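Local structure of NTD biosynthesis operon protein NtdA (Bacillus subtilis subsp. subtilis, 4K2M) at residues Leu369-Val375 against Arg428-Leu433. The protein catalyses the reversible, pyridoxal phosphate-dependent transfer of an amino group from glutamate to 3-dehydro-glucose 6-phosphate, giving kanosamine 6-phosphate for antibiotic synthesis. Sequence-based numbering, arbitrary orientation. Where two conformers were deposited one is given.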
# COMPACT_ATOMS: atom_id res chain seq x y z
N LEU A 369 -22.04 2.76 30.73
CA LEU A 369 -22.38 3.64 29.60
C LEU A 369 -22.99 2.85 28.46
O LEU A 369 -23.99 3.25 27.87
CB LEU A 369 -21.14 4.41 29.12
CG LEU A 369 -20.75 5.65 29.91
CD1 LEU A 369 -19.39 6.18 29.42
CD2 LEU A 369 -21.81 6.76 29.79
N ASN A 370 -22.41 1.69 28.16
CA ASN A 370 -22.88 0.87 27.07
C ASN A 370 -24.20 0.18 27.41
O ASN A 370 -25.16 0.24 26.64
CB ASN A 370 -21.82 -0.18 26.74
CG ASN A 370 -22.28 -1.17 25.69
OD1 ASN A 370 -23.05 -0.82 24.79
ND2 ASN A 370 -21.83 -2.42 25.81
N GLU A 371 -24.25 -0.49 28.56
CA GLU A 371 -25.43 -1.26 28.94
C GLU A 371 -26.64 -0.38 29.25
O GLU A 371 -27.76 -0.68 28.81
CB GLU A 371 -25.12 -2.15 30.15
CG GLU A 371 -24.21 -3.31 29.84
CD GLU A 371 -24.00 -4.21 31.06
OE1 GLU A 371 -24.40 -3.80 32.17
OE2 GLU A 371 -23.44 -5.31 30.89
N ASP A 372 -26.42 0.70 30.00
CA ASP A 372 -27.54 1.51 30.46
C ASP A 372 -27.96 2.55 29.44
O ASP A 372 -29.13 2.93 29.38
CB ASP A 372 -27.20 2.19 31.80
CG ASP A 372 -26.98 1.19 32.93
OD1 ASP A 372 -27.46 0.04 32.81
OD2 ASP A 372 -26.34 1.56 33.93
N PHE A 373 -27.01 3.02 28.63
CA PHE A 373 -27.34 4.11 27.71
C PHE A 373 -26.96 3.91 26.26
O PHE A 373 -27.21 4.78 25.43
CB PHE A 373 -26.77 5.42 28.24
CG PHE A 373 -27.18 5.73 29.64
CD1 PHE A 373 -28.51 5.95 29.96
CD2 PHE A 373 -26.24 5.77 30.66
CE1 PHE A 373 -28.90 6.22 31.26
CE2 PHE A 373 -26.62 6.04 31.96
CZ PHE A 373 -27.95 6.27 32.27
N GLY A 374 -26.37 2.76 25.94
CA GLY A 374 -26.01 2.45 24.56
C GLY A 374 -24.87 3.33 24.07
O GLY A 374 -24.64 3.45 22.86
N VAL A 375 -24.14 3.93 25.00
CA VAL A 375 -23.01 4.80 24.66
C VAL A 375 -21.70 4.02 24.61
O VAL A 375 -21.24 3.51 25.63
CB VAL A 375 -22.88 5.96 25.66
CG1 VAL A 375 -21.60 6.76 25.42
CG2 VAL A 375 -24.09 6.88 25.55
N ARG A 428 -26.18 12.80 24.63
CA ARG A 428 -26.41 11.54 25.32
C ARG A 428 -25.14 10.99 25.96
O ARG A 428 -25.17 10.46 27.08
CB ARG A 428 -27.02 10.49 24.38
CG ARG A 428 -27.41 9.20 25.13
CD ARG A 428 -28.33 8.31 24.33
NE ARG A 428 -28.76 7.14 25.10
CZ ARG A 428 -29.84 7.11 25.89
NH1 ARG A 428 -30.60 8.19 26.01
NH2 ARG A 428 -30.15 6.00 26.54
N VAL A 429 -24.01 11.14 25.27
CA VAL A 429 -22.72 10.75 25.84
C VAL A 429 -22.50 11.48 27.16
O VAL A 429 -22.10 10.88 28.16
CB VAL A 429 -21.55 11.07 24.89
CG1 VAL A 429 -20.20 10.80 25.60
CG2 VAL A 429 -21.66 10.25 23.63
N MET A 430 -22.75 12.78 27.14
CA MET A 430 -22.45 13.62 28.29
C MET A 430 -23.40 13.37 29.45
O MET A 430 -22.97 13.29 30.60
CB MET A 430 -22.44 15.09 27.87
CG MET A 430 -21.26 15.41 26.97
SD MET A 430 -21.10 17.14 26.58
CE MET A 430 -22.65 17.46 25.74
N GLU A 431 -24.69 13.25 29.15
CA GLU A 431 -25.66 12.97 30.19
C GLU A 431 -25.41 11.59 30.80
O GLU A 431 -25.51 11.42 32.02
CB GLU A 431 -27.08 13.08 29.64
CG GLU A 431 -27.39 14.48 29.12
CD GLU A 431 -28.81 14.63 28.65
OE1 GLU A 431 -29.02 15.14 27.52
OE2 GLU A 431 -29.72 14.24 29.41
N GLY A 432 -25.07 10.62 29.96
CA GLY A 432 -24.75 9.28 30.43
C GLY A 432 -23.54 9.31 31.34
O GLY A 432 -23.49 8.64 32.37
N LEU A 433 -22.53 10.10 30.96
CA LEU A 433 -21.33 10.20 31.78
C LEU A 433 -21.66 10.81 33.14
O LEU A 433 -21.17 10.31 34.18
CB LEU A 433 -20.27 11.03 31.06
CG LEU A 433 -18.85 10.92 31.62
CD1 LEU A 433 -18.33 9.48 31.48
CD2 LEU A 433 -17.94 11.90 30.90
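R428 of segment 428-433 reaches across with chi1 to chi3 all t, an extended chain that brings its guanidinium to the end of helix 362-373, and its NE donates a nearly straight hydrogen bond to the backbone oxygen F373 O (2.8 Å, 164°). A longer, bent and weak bond from R428 NH2 falls on the same F373 O at 3.4 Å. The acceptor is available because the helix ends here: G374 takes a positive phi, G374 N bonds to N370 O (2.9 Å) and V375 N closes back on L369 O (3.0 Å), so the guanidinium meets a carbonyl at the C-terminal end. NH2 of R428 also lies at the edge of the F373 ring, 3.8 Å from F373 CD1.

Next to this polar corner, the L369 and F373 side chains bridge the wide gap between the helices and rest on the backbone of G432. F373 CD2 sits 3.8 Å from G432 CA, and L369 CD2 comes to 3.4 Å from G432 C; a beta carbon on G432 would crowd both side chains. L369 CD1 continues to L433 CD1 (4.0 Å), while beyond the turn V375 CG1 meets V429 CG2 (3.9 Å) and V375 CG2 lies 4.1 Å from R428 CG. H435 stacks edge-to-face with F373, and Y326 of helix 312-329 backs V429.

The short helical segments cross nearly at right angles (102°), with axes 10.6 Å apart at closest approach. Away from the annotated cofactor and substrate sites, the contact joins helix 362-373 to the C-terminal helix 423-441, two helices that each follow, in sequence, one strand of the antiparallel pair 353-356/412-415, an arrangement consistent with the small C-terminal domain of aspartate aminotransferase-fold enzymes.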